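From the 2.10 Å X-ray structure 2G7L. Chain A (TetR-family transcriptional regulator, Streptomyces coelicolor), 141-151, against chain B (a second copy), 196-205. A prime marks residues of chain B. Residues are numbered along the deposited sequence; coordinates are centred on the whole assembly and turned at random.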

# COMPACT_ATOMS: atom_id res chain seq x y z
N PRO A 141 3.67 -22.46 -11.85
CA PRO A 141 2.63 -23.16 -11.17
C PRO A 141 1.47 -22.28 -10.68
O PRO A 141 1.62 -21.07 -10.53
CB PRO A 141 3.34 -23.83 -10.01
CG PRO A 141 4.78 -24.03 -10.49
CD PRO A 141 5.03 -22.78 -11.33
N GLY A 142 0.31 -22.91 -10.49
CA GLY A 142 -0.94 -22.15 -10.30
C GLY A 142 -0.94 -21.38 -8.97
O GLY A 142 -1.53 -20.30 -8.88
N ALA A 143 -0.27 -21.93 -7.94
CA ALA A 143 -0.21 -21.25 -6.64
C ALA A 143 0.47 -19.89 -6.78
O ALA A 143 0.03 -18.89 -6.21
CB ALA A 143 0.47 -22.10 -5.62
N GLN A 144 1.51 -19.84 -7.62
CA GLN A 144 2.31 -18.65 -7.85
C GLN A 144 1.56 -17.67 -8.70
O GLN A 144 1.70 -16.42 -8.55
CB GLN A 144 3.63 -19.01 -8.52
CG GLN A 144 4.53 -19.75 -7.56
CD GLN A 144 5.65 -20.56 -8.25
OE1 GLN A 144 5.84 -21.73 -7.92
NE2 GLN A 144 6.39 -19.94 -9.14
N VAL A 145 0.76 -18.18 -9.64
CA VAL A 145 -0.04 -17.20 -10.40
C VAL A 145 -1.20 -16.60 -9.55
O VAL A 145 -1.49 -15.46 -9.69
CB VAL A 145 -0.34 -17.56 -11.91
CG1 VAL A 145 0.30 -18.88 -12.41
CG2 VAL A 145 -1.72 -17.21 -12.39
N ALA A 146 -1.75 -17.39 -8.64
CA ALA A 146 -2.84 -17.01 -7.77
C ALA A 146 -2.40 -15.96 -6.72
O ALA A 146 -3.03 -14.92 -6.62
CB ALA A 146 -3.39 -18.32 -7.06
N TRP A 147 -1.30 -16.23 -5.97
CA TRP A 147 -0.73 -15.27 -5.03
C TRP A 147 -0.05 -14.12 -5.76
O TRP A 147 -0.03 -12.97 -5.27
CB TRP A 147 0.19 -15.97 -4.04
CG TRP A 147 -0.54 -16.87 -3.07
CD1 TRP A 147 -1.78 -17.37 -3.19
CD2 TRP A 147 -0.02 -17.38 -1.82
NE1 TRP A 147 -2.09 -18.21 -2.10
CE2 TRP A 147 -1.01 -18.22 -1.26
CE3 TRP A 147 1.17 -17.18 -1.11
CZ2 TRP A 147 -0.84 -18.87 -0.00
CZ3 TRP A 147 1.34 -17.83 0.09
CH2 TRP A 147 0.35 -18.66 0.63
N GLY A 148 0.43 -14.36 -6.98
CA GLY A 148 1.09 -13.32 -7.72
C GLY A 148 0.22 -12.18 -8.18
O GLY A 148 0.61 -11.02 -8.17
N VAL A 149 -0.96 -12.46 -8.69
CA VAL A 149 -1.80 -11.36 -9.19
C VAL A 149 -2.25 -10.45 -8.01
O VAL A 149 -2.35 -9.29 -8.22
CB VAL A 149 -3.08 -11.89 -9.98
CG1 VAL A 149 -2.63 -12.64 -11.32
CG2 VAL A 149 -3.80 -12.85 -9.13
N ASP A 150 -2.57 -11.00 -6.84
CA ASP A 150 -2.75 -10.20 -5.60
C ASP A 150 -1.58 -9.23 -5.35
O ASP A 150 -1.77 -8.01 -5.16
CB ASP A 150 -2.89 -11.18 -4.43
CG ASP A 150 -4.36 -11.57 -4.15
OD1 ASP A 150 -5.17 -11.61 -5.12
OD2 ASP A 150 -4.70 -11.82 -2.95
N LYS A 151 -0.35 -9.75 -5.45
CA LYS A 151 0.86 -8.93 -5.27
C LYS A 151 1.04 -7.90 -6.33
O LYS A 151 1.41 -6.78 -6.02
CB LYS A 151 2.13 -9.82 -5.20
CG LYS A 151 2.30 -10.36 -3.77
CD LYS A 151 1.96 -11.84 -3.56
CE LYS A 151 1.25 -12.20 -2.12
NZ LYS A 151 -0.22 -12.61 -2.44
N SER B 196 -10.21 -21.71 -12.02
CA SER B 196 -8.95 -22.46 -12.14
C SER B 196 -7.99 -22.25 -10.92
O SER B 196 -7.27 -23.17 -10.45
CB SER B 196 -8.33 -22.00 -13.46
OG SER B 196 -7.11 -22.65 -13.71
N HIS B 197 -8.02 -21.04 -10.37
CA HIS B 197 -7.07 -20.63 -9.31
C HIS B 197 -7.62 -20.55 -7.89
O HIS B 197 -6.92 -20.13 -6.97
CB HIS B 197 -6.38 -19.37 -9.74
CG HIS B 197 -5.49 -19.57 -10.93
ND1 HIS B 197 -5.88 -19.28 -12.22
CD2 HIS B 197 -4.21 -20.02 -11.02
CE1 HIS B 197 -4.89 -19.52 -13.05
NE2 HIS B 197 -3.86 -19.97 -12.35
N MSE B 198 -8.87 -21.00 -7.72
CA MSE B 198 -9.53 -21.12 -6.45
C MSE B 198 -9.34 -22.54 -5.99
O MSE B 198 -9.48 -23.46 -6.79
CB MSE B 198 -11.04 -20.84 -6.60
CG MSE B 198 -11.37 -19.37 -6.85
SE MSE B 198 -10.95 -18.27 -5.31
CE MSE B 198 -11.86 -19.41 -4.02
N PRO B 199 -9.06 -22.77 -4.68
CA PRO B 199 -9.08 -21.94 -3.49
C PRO B 199 -7.85 -21.05 -3.21
O PRO B 199 -7.93 -20.13 -2.37
CB PRO B 199 -9.20 -22.97 -2.36
CG PRO B 199 -8.62 -24.20 -2.90
CD PRO B 199 -8.65 -24.15 -4.38
N LEU B 200 -6.73 -21.29 -3.89
CA LEU B 200 -5.48 -20.60 -3.53
C LEU B 200 -5.54 -19.08 -3.74
O LEU B 200 -4.83 -18.34 -3.05
CB LEU B 200 -4.25 -21.19 -4.27
CG LEU B 200 -3.57 -22.42 -3.67
CD1 LEU B 200 -2.38 -22.84 -4.51
CD2 LEU B 200 -3.15 -22.22 -2.23
N LEU B 201 -6.37 -18.63 -4.68
CA LEU B 201 -6.51 -17.20 -4.96
C LEU B 201 -6.92 -16.45 -3.65
O LEU B 201 -6.52 -15.31 -3.40
CB LEU B 201 -7.52 -17.01 -6.06
CG LEU B 201 -7.81 -15.62 -6.60
CD1 LEU B 201 -6.49 -15.01 -6.91
CD2 LEU B 201 -8.72 -15.66 -7.83
N VAL B 202 -7.67 -17.13 -2.79
CA VAL B 202 -8.09 -16.54 -1.50
C VAL B 202 -7.50 -17.26 -0.26
O VAL B 202 -7.80 -16.90 0.87
CB VAL B 202 -9.66 -16.40 -1.44
CG1 VAL B 202 -10.18 -15.74 -2.73
CG2 VAL B 202 -10.32 -17.79 -1.31
N ALA B 203 -6.62 -18.24 -0.45
CA ALA B 203 -6.00 -18.93 0.69
C ALA B 203 -4.70 -18.32 1.29
O ALA B 203 -4.01 -17.46 0.67
CB ALA B 203 -5.83 -20.43 0.38
N GLY B 204 -4.42 -18.76 2.52
CA GLY B 204 -3.23 -18.39 3.28
C GLY B 204 -3.42 -17.29 4.31
O GLY B 204 -4.18 -16.33 4.08
N SER B 205 -2.71 -17.42 5.43
CA SER B 205 -2.61 -16.38 6.47
C SER B 205 -1.87 -15.16 5.94
O SER B 205 -1.16 -15.26 4.96
CB SER B 205 -1.86 -16.94 7.68
OG SER B 205 -0.49 -17.31 7.41

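A helix of chain A, residues 142-151, packs against an irregular segment of chain B that follows a helix, crosses a cis peptide bond before Pro199′ and runs on to Gly204′. The backbones come nearest at Ala146 and Leu201′, whose CA atoms lie 4.6 Å apart; there Ala146 points its methyl toward chain B. That small bump sits among larger neighbours, its CB 4.2 Å from His197′ CB, 4.1 Å from Leu200′ CB and 4.4 Å from Leu201′ CB. Leu200′ reaches past it to Ala143, with a tight 3.1 Å between Leu200′ CD1 and Ala143 CB. The CA-to-CB bond of Leu201′ points away, but its end turns back, placing CD1 3.5 Å from Ala146 O and 4.1 Å from Val149 CG2. The His197′ ring reaches the first helical turn: Gly142 O meets its edge, 3.4 Å from His197′ CD2, and Val145 CG2 is 3.5 Å from His197′ NE2. Farther along, the Trp147 indole spans to the chain B backbone, where NE1 donates a weak hydrogen bond to Leu200′ O (2.9 Å, 125° at the hydrogen). Trp147 CZ2 lies 4.1 Å from Gly204′ CA, filling space that a CB there would invade. The contact is chiefly apolar and buries 485 Å², both sides summed.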